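Local coordinates for protein purine nucleoside phosphorylase (Schistosoma mansoni, PDB 6BI9) that probably catalyses the reversible phosphorolysis of purine nucleosides such as inosine and guanosine to free base and ribose 1-phosphate, at residues A195-P200 against V219-V224; N117-I122 against S241-N246; F131-G136 against K236-S241; G121-L126 against G215-G220. All coordinates share one frame; numbering follows the deposited sequence.

Contact 1 (A195-P200 against V219-V224). With DS7 (1,2,5-trimethyl-1H-pyrrole-3-carboxylic acid), chain G.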
loop_
_atom_site.group_PDB
_atom_site.type_symbol
_atom_site.label_atom_id
_atom_site.label_comp_id
_atom_site.label_asym_id
_atom_site.label_seq_id
_atom_site.Cartn_x
_atom_site.Cartn_y
_atom_site.Cartn_z
ATOM N N ALA A 195 6.257 -12.320 -6.050
ATOM C CA ALA A 195 5.459 -11.145 -5.691
ATOM C C ALA A 195 4.773 -11.366 -4.349
ATOM O O ALA A 195 4.040 -12.345 -4.175
ATOM C CB ALA A 195 4.390 -10.847 -6.741
ATOM N N PHE A 196 4.922 -10.391 -3.438
ATOM C CA PHE A 196 4.261 -10.396 -2.122
ATOM C C PHE A 196 2.944 -9.611 -2.233
ATOM O O PHE A 196 2.974 -8.388 -2.454
ATOM C CB PHE A 196 5.223 -9.787 -1.085
ATOM C CG PHE A 196 4.675 -9.699 0.340
ATOM C CD1 PHE A 196 3.719 -10.597 0.832
ATOM C CD2 PHE A 196 5.133 -8.676 1.196
ATOM C CE1 PHE A 196 3.233 -10.490 2.130
ATOM C CE2 PHE A 196 4.644 -8.552 2.495
ATOM C CZ PHE A 196 3.684 -9.442 2.972
ATOM N N ASN A 197 1.812 -10.351 -2.165
ATOM C CA ASN A 197 0.409 -9.894 -2.053
ATOM C C ASN A 197 0.099 -9.919 -0.562
ATOM O O ASN A 197 0.085 -10.995 0.036
ATOM C CB ASN A 197 -0.547 -10.902 -2.770
ATOM C CG ASN A 197 -2.062 -10.715 -2.441
ATOM O OD1 ASN A 197 -2.537 -9.621 -2.163
ATOM N ND2 ASN A 197 -2.821 -11.828 -2.500
ATOM N N GLY A 198 -0.216 -8.789 0.031
ATOM C CA GLY A 198 -0.418 -8.773 1.477
ATOM C C GLY A 198 -1.455 -9.784 1.951
ATOM O O GLY A 198 -1.336 -10.318 3.060
ATOM N N GLY A 199 -2.502 -10.004 1.169
ATOM C CA GLY A 199 -3.530 -10.981 1.554
ATOM C C GLY A 199 -4.623 -10.391 2.444
ATOM O O GLY A 199 -4.654 -9.179 2.709
ATOM N N PRO A 200 -5.559 -11.228 2.912
ATOM C CA PRO A 200 -5.643 -12.691 2.823
ATOM C C PRO A 200 -6.480 -13.239 1.659
ATOM O O PRO A 200 -6.656 -14.464 1.603
ATOM C CB PRO A 200 -6.301 -13.053 4.145
ATOM C CG PRO A 200 -7.336 -11.894 4.315
ATOM C CD PRO A 200 -6.588 -10.669 3.794
ATOM N N VAL A 219 3.222 -15.742 -6.900
ATOM C CA VAL A 219 2.612 -14.789 -5.963
ATOM C C VAL A 219 2.236 -15.502 -4.660
ATOM O O VAL A 219 1.709 -16.628 -4.669
ATOM C CB VAL A 219 1.381 -14.078 -6.590
ATOM C CG1 VAL A 219 0.319 -15.074 -7.053
ATOM C CG2 VAL A 219 0.756 -13.045 -5.638
ATOM N N GLY A 220 2.500 -14.839 -3.526
ATOM C CA GLY A 220 2.035 -15.352 -2.244
ATOM C C GLY A 220 1.942 -14.279 -1.172
ATOM O O GLY A 220 2.250 -13.108 -1.417
ATOM N N MET A 221 1.532 -14.710 0.041
ATOM C CA MET A 221 1.157 -13.812 1.138
ATOM C C MET A 221 2.131 -13.834 2.330
ATOM O O MET A 221 1.728 -13.484 3.449
ATOM C CB MET A 221 -0.248 -14.153 1.659
ATOM C CG MET A 221 -1.317 -14.239 0.686
ATOM S SD MET A 221 -2.837 -14.887 1.496
ATOM C CE MET A 221 -3.727 -15.231 -0.003
ATOM N N SER A 222 3.373 -14.266 2.150
ATOM C CA SER A 222 4.293 -14.447 3.273
ATOM C C SER A 222 5.726 -14.177 2.808
ATOM O O SER A 222 5.971 -13.674 1.698
ATOM C CB SER A 222 4.172 -15.865 3.865
ATOM O OG SER A 222 4.698 -16.815 2.951
ATOM N N THR A 223 6.675 -14.537 3.684
ATOM C CA THR A 223 8.100 -14.711 3.388
ATOM C C THR A 223 8.900 -13.415 3.210
ATOM O O THR A 223 9.958 -13.283 3.836
ATOM C CB THR A 223 8.250 -15.631 2.186
ATOM O OG1 THR A 223 7.705 -16.924 2.539
ATOM C CG2 THR A 223 9.727 -15.801 1.811
ATOM N N VAL A 224 8.439 -12.459 2.389
ATOM C CA VAL A 224 9.228 -11.242 2.129
ATOM C C VAL A 224 9.515 -10.457 3.412
ATOM O O VAL A 224 10.653 -9.972 3.579
ATOM C CB VAL A 224 8.561 -10.419 1.022
ATOM C CG1 VAL A 224 9.093 -8.994 0.945
ATOM C CG2 VAL A 224 8.728 -11.113 -0.340
HETATM C C7 DS7 G . -2.649 -20.061 -4.745
HETATM C C4 DS7 G . -1.717 -15.158 -3.173
HETATM C C5 DS7 G . -2.361 -17.541 -4.339
HETATM C C6 DS7 G . -3.047 -17.178 -5.641
HETATM C C3 DS7 G . -1.795 -16.715 -3.319
HETATM C C2 DS7 G . -1.315 -17.617 -2.321
HETATM C C1 DS7 G . -1.571 -18.935 -2.743
HETATM O O DS7 G . -2.403 -14.361 -3.819
HETATM O O1 DS7 G . -0.994 -14.625 -2.315
HETATM N N DS7 G . -2.226 -18.891 -3.982
HETATM C C DS7 G . -1.233 -20.243 -2.038
HETATM O O HOH W 1 0.628 -11.139 4.859
#

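Contact 2 (N117-I122 against S241-N246). With DS7 (1,2,5-trimethyl-1H-pyrrole-3-carboxylic acid), chain G.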
loop_
_atom_site.group_PDB
_atom_site.type_symbol
_atom_site.label_atom_id
_atom_site.label_comp_id
_atom_site.label_asym_id
_atom_site.label_seq_id
_atom_site.Cartn_x
_atom_site.Cartn_y
_atom_site.Cartn_z
ATOM N N ASN A 117 7.151 -21.876 1.586
ATOM C CA ASN A 117 5.786 -21.362 1.544
ATOM C C ASN A 117 4.997 -22.031 0.423
ATOM O O ASN A 117 5.549 -22.759 -0.411
ATOM C CB ASN A 117 5.755 -19.824 1.359
ATOM C CG ASN A 117 6.383 -19.361 0.038
ATOM O OD1 ASN A 117 5.952 -19.737 -1.037
ATOM N ND2 ASN A 117 7.389 -18.493 0.128
ATOM N N LEU A 118 3.678 -21.814 0.462
ATOM C CA LEU A 118 2.772 -22.138 -0.638
ATOM C C LEU A 118 2.432 -20.885 -1.448
ATOM O O LEU A 118 2.198 -19.804 -0.892
ATOM C CB LEU A 118 1.504 -22.786 -0.087
ATOM C CG LEU A 118 1.751 -24.213 0.442
ATOM C CD1 LEU A 118 0.889 -24.493 1.649
ATOM C CD2 LEU A 118 1.458 -25.175 -0.657
ATOM N N ALA A 119 2.369 -21.029 -2.772
ATOM C CA ALA A 119 2.198 -19.881 -3.654
ATOM C C ALA A 119 1.403 -20.234 -4.902
ATOM O O ALA A 119 1.277 -21.406 -5.268
ATOM C CB ALA A 119 3.560 -19.326 -4.080
ATOM N N GLY A 120 0.896 -19.199 -5.579
ATOM C CA GLY A 120 0.270 -19.370 -6.897
ATOM C C GLY A 120 1.251 -19.127 -8.039
ATOM O O GLY A 120 2.125 -18.262 -7.966
ATOM N N GLY A 121 1.117 -19.930 -9.102
ATOM C CA GLY A 121 1.974 -19.786 -10.264
ATOM C C GLY A 121 1.456 -18.753 -11.249
ATOM O O GLY A 121 0.280 -18.765 -11.612
ATOM N N ILE A 122 2.350 -17.881 -11.701
ATOM C CA ILE A 122 2.060 -16.901 -12.754
ATOM C C ILE A 122 2.733 -17.287 -14.074
ATOM O O ILE A 122 2.084 -17.347 -15.119
ATOM C CB ILE A 122 2.490 -15.483 -12.320
ATOM C CG1 ILE A 122 1.761 -15.032 -11.040
ATOM C CG2 ILE A 122 2.253 -14.491 -13.438
ATOM C CD1 ILE A 122 0.240 -14.880 -11.135
ATOM N N SER A 241 9.243 -21.803 -2.863
ATOM C CA SER A 241 7.783 -21.864 -2.977
ATOM C C SER A 241 7.342 -23.221 -3.543
ATOM O O SER A 241 7.922 -23.711 -4.519
ATOM C CB SER A 241 7.240 -20.747 -3.876
ATOM O OG SER A 241 7.356 -19.460 -3.287
ATOM N N LEU A 242 6.302 -23.814 -2.933
ATOM C CA LEU A 242 5.551 -24.935 -3.508
ATOM C C LEU A 242 4.324 -24.377 -4.232
ATOM O O LEU A 242 3.510 -23.653 -3.633
ATOM C CB LEU A 242 5.131 -25.930 -2.416
ATOM C CG LEU A 242 4.140 -27.027 -2.834
ATOM C CD1 LEU A 242 4.708 -27.919 -3.927
ATOM C CD2 LEU A 242 3.749 -27.892 -1.614
ATOM N N ILE A 243 4.191 -24.700 -5.516
ATOM C CA ILE A 243 3.151 -24.120 -6.372
ATOM C C ILE A 243 1.835 -24.884 -6.226
ATOM O O ILE A 243 1.763 -26.076 -6.525
ATOM C CB ILE A 243 3.614 -24.110 -7.841
ATOM C CG1 ILE A 243 4.921 -23.313 -8.003
ATOM C CG2 ILE A 243 2.512 -23.556 -8.771
ATOM C CD1 ILE A 243 4.829 -21.833 -7.517
ATOM N N ALA A 244 0.759 -24.178 -5.829
ATOM C CA ALA A 244 -0.523 -24.842 -5.620
ATOM C C ALA A 244 -1.337 -24.971 -6.909
ATOM O O ALA A 244 -2.140 -25.897 -7.045
ATOM C CB ALA A 244 -1.331 -24.085 -4.564
ATOM N N ASN A 245 -1.132 -24.064 -7.860
ATOM C CA ASN A 245 -1.978 -23.932 -9.040
ATOM C C ASN A 245 -1.285 -22.969 -9.989
ATOM O O ASN A 245 -0.348 -22.272 -9.599
ATOM C CB ASN A 245 -3.368 -23.392 -8.679
ATOM C CG ASN A 245 -3.317 -21.926 -8.204
ATOM O OD1 ASN A 245 -2.534 -21.574 -7.317
ATOM N ND2 ASN A 245 -4.131 -21.065 -8.817
ATOM N N ASN A 246 -1.798 -22.873 -11.224
ATOM C CA ASN A 246 -1.404 -21.775 -12.114
ATOM C C ASN A 246 -2.586 -20.811 -12.249
ATOM O O ASN A 246 -3.614 -21.152 -12.858
ATOM C CB ASN A 246 -0.940 -22.287 -13.481
ATOM C CG ASN A 246 -0.324 -21.194 -14.303
ATOM O OD1 ASN A 246 -1.033 -20.300 -14.743
ATOM N ND2 ASN A 246 1.013 -21.243 -14.514
HETATM C C7 DS7 G . -2.649 -20.061 -4.745
HETATM C C4 DS7 G . -1.717 -15.158 -3.173
HETATM C C5 DS7 G . -2.361 -17.541 -4.339
HETATM C C6 DS7 G . -3.047 -17.178 -5.641
HETATM C C3 DS7 G . -1.795 -16.715 -3.319
HETATM C C2 DS7 G . -1.315 -17.617 -2.321
HETATM C C1 DS7 G . -1.571 -18.935 -2.743
HETATM O O DS7 G . -2.403 -14.361 -3.819
HETATM O O1 DS7 G . -0.994 -14.625 -2.315
HETATM N N DS7 G . -2.226 -18.891 -3.982
HETATM C C DS7 G . -1.233 -20.243 -2.038
#

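Contact 3 (F131-G136 against K236-S241)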
loop_
_atom_site.group_PDB
_atom_site.type_symbol
_atom_site.label_atom_id
_atom_site.label_comp_id
_atom_site.label_asym_id
_atom_site.label_seq_id
_atom_site.Cartn_x
_atom_site.Cartn_y
_atom_site.Cartn_z
ATOM N N PHE A 131 8.329 -26.853 -7.574
ATOM C CA PHE A 131 9.061 -26.010 -6.626
ATOM C C PHE A 131 9.734 -24.842 -7.349
ATOM O O PHE A 131 10.288 -25.020 -8.443
ATOM C CB PHE A 131 10.139 -26.824 -5.900
ATOM C CG PHE A 131 9.618 -28.032 -5.165
ATOM C CD1 PHE A 131 8.892 -27.883 -3.997
ATOM C CD2 PHE A 131 9.886 -29.309 -5.628
ATOM C CE1 PHE A 131 8.431 -28.971 -3.315
ATOM C CE2 PHE A 131 9.423 -30.424 -4.942
ATOM C CZ PHE A 131 8.677 -30.240 -3.777
ATOM N N VAL A 132 9.771 -23.664 -6.715
ATOM C CA VAL A 132 10.477 -22.492 -7.250
ATOM C C VAL A 132 11.521 -21.998 -6.224
ATOM O O VAL A 132 11.168 -21.630 -5.094
ATOM C CB VAL A 132 9.494 -21.363 -7.606
ATOM C CG1 VAL A 132 10.237 -20.117 -8.067
ATOM C CG2 VAL A 132 8.545 -21.855 -8.676
ATOM N N LEU A 133 12.804 -22.022 -6.612
ATOM C CA LEU A 133 13.860 -21.367 -5.845
ATOM C C LEU A 133 13.725 -19.859 -6.064
ATOM O O LEU A 133 13.833 -19.388 -7.198
ATOM C CB LEU A 133 15.237 -21.879 -6.299
ATOM C CG LEU A 133 15.483 -23.394 -6.218
ATOM C CD1 LEU A 133 16.880 -23.767 -6.730
ATOM C CD2 LEU A 133 15.268 -23.904 -4.779
ATOM N N ILE A 134 13.469 -19.088 -5.007
ATOM C CA ILE A 134 13.220 -17.650 -5.166
ATOM C C ILE A 134 14.547 -16.910 -5.344
ATOM O O ILE A 134 15.455 -17.035 -4.513
ATOM C CB ILE A 134 12.444 -17.087 -3.973
ATOM C CG1 ILE A 134 11.073 -17.757 -3.882
ATOM C CG2 ILE A 134 12.265 -15.555 -4.092
ATOM C CD1 ILE A 134 10.276 -17.366 -2.663
ATOM N N LYS A 135 14.668 -16.140 -6.438
ATOM C CA LYS A 135 15.899 -15.403 -6.745
ATOM C C LYS A 135 15.782 -13.890 -6.568
ATOM O O LYS A 135 16.813 -13.197 -6.656
ATOM C CB LYS A 135 16.379 -15.712 -8.173
ATOM C CG LYS A 135 15.444 -15.300 -9.266
ATOM C CD LYS A 135 15.984 -15.815 -10.603
ATOM C CE LYS A 135 15.141 -15.352 -11.780
ATOM N NZ LYS A 135 15.347 -13.906 -12.071
ATOM N N GLY A 136 14.583 -13.372 -6.266
ATOM C CA GLY A 136 14.339 -11.940 -6.093
ATOM C C GLY A 136 12.854 -11.759 -5.851
ATOM O O GLY A 136 12.085 -12.723 -5.931
ATOM N N LYS A 236 21.987 -15.102 5.931
ATOM C CA LYS A 236 21.787 -15.601 4.565
ATOM C C LYS A 236 20.457 -16.358 4.485
ATOM O O LYS A 236 20.048 -17.014 5.450
ATOM C CB LYS A 236 22.930 -16.542 4.144
ATOM C CG LYS A 236 24.320 -15.913 4.167
ATOM C CD LYS A 236 25.384 -16.901 3.655
ATOM C CE LYS A 236 25.609 -18.058 4.606
ATOM N NZ LYS A 236 27.025 -18.541 4.548
ATOM N N VAL A 237 19.797 -16.296 3.315
ATOM C CA VAL A 237 18.451 -16.854 3.134
ATOM C C VAL A 237 18.385 -17.771 1.908
ATOM O O VAL A 237 18.912 -17.446 0.833
ATOM C CB VAL A 237 17.402 -15.726 3.000
ATOM C CG1 VAL A 237 16.040 -16.287 2.582
ATOM C CG2 VAL A 237 17.239 -14.949 4.285
ATOM N N LEU A 238 17.678 -18.909 2.063
ATOM C CA LEU A 238 17.157 -19.728 0.964
ATOM C C LEU A 238 15.646 -19.799 1.146
ATOM O O LEU A 238 15.182 -20.157 2.234
ATOM C CB LEU A 238 17.732 -21.163 0.975
ATOM C CG LEU A 238 17.084 -22.185 0.019
ATOM C CD1 LEU A 238 17.447 -21.894 -1.417
ATOM C CD2 LEU A 238 17.520 -23.630 0.329
ATOM N N ALA A 239 14.883 -19.427 0.113
ATOM C CA ALA A 239 13.422 -19.460 0.167
ATOM C C ALA A 239 12.881 -20.253 -1.019
ATOM O O ALA A 239 13.294 -20.017 -2.155
ATOM C CB ALA A 239 12.815 -18.035 0.170
ATOM N N VAL A 240 11.973 -21.204 -0.752
ATOM C CA VAL A 240 11.409 -22.104 -1.772
ATOM C C VAL A 240 9.879 -22.045 -1.713
ATOM O O VAL A 240 9.285 -22.212 -0.638
ATOM C CB VAL A 240 11.897 -23.550 -1.573
ATOM C CG1 VAL A 240 11.384 -24.468 -2.688
ATOM C CG2 VAL A 240 13.446 -23.591 -1.569
ATOM N N SER A 241 9.243 -21.803 -2.863
ATOM C CA SER A 241 7.783 -21.864 -2.977
ATOM C C SER A 241 7.342 -23.221 -3.543
ATOM O O SER A 241 7.922 -23.711 -4.519
ATOM C CB SER A 241 7.240 -20.747 -3.876
ATOM O OG SER A 241 7.356 -19.460 -3.287
HETATM O O HOH W 2 16.303 -18.532 -2.262
#

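Contact 4 (G121-L126 against G215-G220). With DS7 (1,2,5-trimethyl-1H-pyrrole-3-carboxylic acid), chain G.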
loop_
_atom_site.group_PDB
_atom_site.type_symbol
_atom_site.label_atom_id
_atom_site.label_comp_id
_atom_site.label_asym_id
_atom_site.label_seq_id
_atom_site.Cartn_x
_atom_site.Cartn_y
_atom_site.Cartn_z
ATOM N N GLY A 121 1.117 -19.930 -9.102
ATOM C CA GLY A 121 1.974 -19.786 -10.264
ATOM C C GLY A 121 1.456 -18.753 -11.249
ATOM O O GLY A 121 0.280 -18.765 -11.612
ATOM N N ILE A 122 2.350 -17.881 -11.701
ATOM C CA ILE A 122 2.060 -16.901 -12.754
ATOM C C ILE A 122 2.733 -17.287 -14.074
ATOM O O ILE A 122 2.084 -17.347 -15.119
ATOM C CB ILE A 122 2.490 -15.483 -12.320
ATOM C CG1 ILE A 122 1.761 -15.032 -11.040
ATOM C CG2 ILE A 122 2.253 -14.491 -13.438
ATOM C CD1 ILE A 122 0.240 -14.880 -11.135
ATOM N N ASN A 123 4.030 -17.568 -14.034
ATOM C CA ASN A 123 4.773 -18.001 -15.217
ATOM C C ASN A 123 4.105 -19.219 -15.852
ATOM O O ASN A 123 3.701 -20.162 -15.162
ATOM C CB ASN A 123 6.222 -18.312 -14.805
ATOM C CG ASN A 123 7.142 -18.599 -15.999
ATOM O OD1 ASN A 123 6.872 -19.474 -16.805
ATOM N ND2 ASN A 123 8.249 -17.859 -16.095
ATOM N N ARG A 124 3.973 -19.199 -17.176
ATOM C CA ARG A 124 3.253 -20.288 -17.823
ATOM C C ARG A 124 3.990 -21.621 -17.746
ATOM O O ARG A 124 3.382 -22.654 -18.025
ATOM C CB ARG A 124 2.946 -19.912 -19.275
ATOM C CG ARG A 124 1.891 -18.805 -19.361
ATOM C CD ARG A 124 1.630 -18.349 -20.788
ATOM N NE ARG A 124 0.610 -17.304 -20.853
ATOM C CZ ARG A 124 -0.705 -17.523 -20.852
ATOM N NH1 ARG A 124 -1.192 -18.764 -20.774
ATOM N NH2 ARG A 124 -1.538 -16.489 -20.921
ATOM N N LYS A 125 5.265 -21.646 -17.347
ATOM C CA LYS A 125 5.990 -22.911 -17.224
ATOM C C LYS A 125 5.714 -23.654 -15.911
ATOM O O LYS A 125 6.162 -24.800 -15.770
ATOM C CB LYS A 125 7.500 -22.671 -17.341
ATOM C CG LYS A 125 7.965 -22.157 -18.694
ATOM C CD LYS A 125 9.402 -21.660 -18.599
ATOM C CE LYS A 125 9.793 -20.798 -19.788
ATOM N NZ LYS A 125 11.143 -20.186 -19.609
ATOM N N LEU A 126 4.989 -23.049 -14.967
ATOM C CA LEU A 126 4.758 -23.613 -13.639
ATOM C C LEU A 126 3.428 -24.371 -13.553
ATOM O O LEU A 126 2.399 -23.899 -14.050
ATOM C CB LEU A 126 4.777 -22.477 -12.610
ATOM C CG LEU A 126 6.119 -21.736 -12.527
ATOM C CD1 LEU A 126 6.000 -20.615 -11.526
ATOM C CD2 LEU A 126 7.252 -22.649 -12.141
ATOM N N GLY A 215 6.261 -9.087 -14.893
ATOM C CA GLY A 215 7.415 -9.958 -14.747
ATOM C C GLY A 215 7.455 -10.790 -13.478
ATOM O O GLY A 215 8.533 -11.244 -13.064
ATOM N N CYS A 216 6.321 -11.010 -12.836
ATOM C CA CYS A 216 6.283 -11.863 -11.661
ATOM C C CYS A 216 6.132 -13.319 -12.093
ATOM O O CYS A 216 5.384 -13.632 -13.021
ATOM C CB CYS A 216 5.136 -11.471 -10.724
ATOM S SG CYS A 216 5.132 -9.720 -10.188
ATOM N N ASP A 217 6.849 -14.216 -11.418
ATOM C CA ASP A 217 6.740 -15.639 -11.698
ATOM C C ASP A 217 5.795 -16.374 -10.758
ATOM O O ASP A 217 5.159 -17.343 -11.178
ATOM C CB ASP A 217 8.129 -16.295 -11.623
ATOM C CG ASP A 217 9.088 -15.771 -12.703
ATOM O OD1 ASP A 217 8.751 -15.871 -13.898
ATOM O OD2 ASP A 217 10.171 -15.246 -12.352
ATOM N N VAL A 218 5.729 -15.973 -9.485
ATOM C CA VAL A 218 4.879 -16.601 -8.475
ATOM C C VAL A 218 4.342 -15.473 -7.586
ATOM O O VAL A 218 4.913 -14.379 -7.526
ATOM C CB VAL A 218 5.619 -17.656 -7.608
ATOM C CG1 VAL A 218 6.339 -18.684 -8.499
ATOM C CG2 VAL A 218 6.645 -17.038 -6.737
ATOM N N VAL A 219 3.222 -15.742 -6.900
ATOM C CA VAL A 219 2.612 -14.789 -5.963
ATOM C C VAL A 219 2.236 -15.502 -4.660
ATOM O O VAL A 219 1.709 -16.628 -4.669
ATOM C CB VAL A 219 1.381 -14.078 -6.590
ATOM C CG1 VAL A 219 0.319 -15.074 -7.053
ATOM C CG2 VAL A 219 0.756 -13.045 -5.638
ATOM N N GLY A 220 2.500 -14.839 -3.526
ATOM C CA GLY A 220 2.035 -15.352 -2.244
ATOM C C GLY A 220 1.942 -14.279 -1.172
ATOM O O GLY A 220 2.250 -13.108 -1.417
HETATM C C7 DS7 G . -2.649 -20.061 -4.745
HETATM C C4 DS7 G . -1.717 -15.158 -3.173
HETATM C C5 DS7 G . -2.361 -17.541 -4.339
HETATM C C6 DS7 G . -3.047 -17.178 -5.641
HETATM C C3 DS7 G . -1.795 -16.715 -3.319
HETATM C C2 DS7 G . -1.315 -17.617 -2.321
HETATM C C1 DS7 G . -1.571 -18.935 -2.743
HETATM O O DS7 G . -2.403 -14.361 -3.819
HETATM O O1 DS7 G . -0.994 -14.625 -2.315
HETATM N N DS7 G . -2.226 -18.891 -3.982
HETATM C C DS7 G . -1.233 -20.243 -2.038
#

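Contact 1 (A195-P200 against V219-V224)
Gly-220 O accepts a hydrogen bond from Asn-197 N at 2.9 Å and is approached by Phe-196 CA at 3.4 Å in a CA-H...O contact. One step back, Gly-220 N donates to Ala-195 O (3.0 Å, 164° at the hydrogen). These bonds pair strands 189-196 and 218-220 in parallel, the two strands of a beta-alpha-beta unit crossing over through helix 205-213, and the bound pyrrole carboxylic acid lies at their C-terminal ends. Here Asn-197 holds CG anti to its backbone N (chi1 166°), and the amide reaches the ligand: ND2 donates to DS7 O at 2.9 Å and weakly to DS7 O1. The same ND2 also serves Thr-201 O. Met-221 runs extended past the carboxylate, its CG 3.0 Å from DS7 O1 and its CE beside Pro-200 O; Phe-161 of a neighbouring subunit packs on it. Phe-196 turns its ring edge to Gly-220 O, and Val-224 meets it obliquely, CG2 3.8 Å from Phe-196 CB. Also in the plane of this ring is a water that donates to both Gly-198 O (2.8 Å) and Met-221 O.

Contact 2 (N117-I122 against S241-N246)
Four backbone hydrogen bonds zip Asn-117 to Gly-121 onto Ser-241 to Asn-246 in parallel. Leu-242 N gives the first to Asn-117 O (2.8 Å), Ala-119 N then donates to Leu-242 O, and Ala-244 N to Ala-119 O. The next rung skips a residue: Gly-121 N goes to Asn-245 O (2.8 Å), leaving Ala-244 as the extra residue of a beta bulge whose own carbonyl is taken by Ser-128 OG.

One side-chain bond runs across the pair. Ser-241 OG donates to Asn-117 OD1 at 2.7 Å, in the amide plane and on a lone pair (122° at the oxygen). Asn-117 reaches it with CG between its backbone N and carbonyl carbon (chi1 62°), which brings OD1 across to the neighbouring strand; its ND2 is bonded to Thr-223 OG1.

Apolar contacts fall on both faces. Leu-118 and Leu-242 lie side by side, CD2 to CD2 at 3.7 Å, beneath helix 259-283. On the face with Asn-117, Ala-119 CB sits 4.4 Å from Ile-243 CD1, and Ile-243 CG2 packs against the Gly-121 backbone.

Toward the bound pyrrole acid, Asn-245 OD1 comes 3.0 Å from the methyl DS7 C7, while Asn-245 ND2 donates to Asp-250 OD2. Gly-120 N passes 3.5 Å from DS7 N. A ligand at the C-terminal ends of parallel strands is the usual site of alpha/beta enzymes; in trimeric purine nucleoside phosphorylases an asparagine here reads the base, a role Asn-245 probably shares.

Contact 3 (F131-G136 against K236-S241)
Val-132 and Ser-241 exchange two backbone hydrogen bonds: Val-132 N donates to Ser-241 O at 2.9 Å, and Ser-241 N returns one to Val-132 O at 3.0 Å. They form the hydrogen-bonded pair of an antiparallel ladder; Leu-133 and Val-240 make the non-hydrogen-bonded pair next to it. One further bond, Ile-134 N to Ala-239 O, is nearly straight at 171°.

Around this ladder the side chains close up. Leu-133 and Val-240 lie side by side and point the same way, CD2 of the leucine 3.7 Å from CG2 of the valine. Ile-134, with CG1 anti to its carbonyl carbon (chi1 -62°), swings CD1 along the neighbouring strand, 3.9 Å from Ala-239 CB and 3.6 Å from Ser-241 OG. Phe-131 presents the edge of its ring to Ser-241 O, while its CB touches Val-240 CG1 at 4.2 Å.

A second layer fixes these groups. Trp-276 of helix 259-283 meets the Phe-131 ring edge-to-face, and Phe-277 packs on Val-240. Tyr-194 of strand 189-196 rests against Ile-134 and Ser-241, whose hydroxyl is bonded to Asn-117.

The strand directions are 146° apart, and beyond Ile-134 the strands diverge. A water there accepts from Ala-239 N at 2.9 Å and lies beside Ile-134 O, filling the place of a direct rung. Every direct hydrogen bond across is thus a backbone bond, to which apolar side chains add van der Waals packing, so the pairing depends on strand geometry and passes to solvent where the strands part.

Contact 4 (G121-L126 against G215-G220)
Leu-126 lays its CD1 on Val-218, crossing it at about a right angle with CD1 to CG1 at 3.6 Å. The same methyl lies 3.4 Å from Asp-217 O, an oxygen that two successive backbone donors share. Ile-122 N reaches it at 2.9 Å from well above the carbonyl plane, Asn-123 N at 3.1 Å with a smaller tilt, and both come from the same face. Asn-123 and Asp-217 also run side by side. With CG anti to its backbone N (chi1 -172°), the asparagine directs ND2 to Asp-217 OD1 (3.0 Å), which it meets on the anti side and 34° out of the carboxylate plane. Val-193 N donates to OD2, leaving the carboxylate held at both oxygens.

The other end of the amide shapes the loop: Asn-123 OD1 accepts from Lys-125 N at 2.8 Å, an Asx turn set inside the type I beta turn from Asn-123 to Leu-126. This turn follows strand 112-121, whose last residue, Gly-121, makes a non-hydrogen-bonded antiparallel pair with Val-218. On the partner side, helix 205-213 ends in a Schellman motif at Gly-215, and the chain then enters strand 218-220. Ile-122 bridges these elements. Its CG2 abuts Cys-216 O at 3.3 Å, its side chain crosses that of Val-219 at a slant, CD1 to CG1 at 4.1 Å, and Ser-208 and Leu-212 of the helix lie against it.

In the fold
From the N terminus, the chain first reaches strand 112-121, where contacts 2 and 4 both start, sharing Gly-121 and Ile-122. Contact 4 closes a loop back from 215-220, while contact 2 closes a longer one from 241-246. Strand 131-139 follows and opens contact 3, which nests inside contact 2 and shares Ser-241 with it; contacts 3 and 4 cross, their segments alternating along the chain. Contact 1 is nested within contacts 2 and 3, and contacts 1 and 4 share Val-219 and Gly-220 of strand 218-220. Together they tie strands 189-196, 218-220, 112-121, 236-246 and 131-139 into one mixed sheet, with contacts 1, 2 and 4 all touching the bound pyrrole acid.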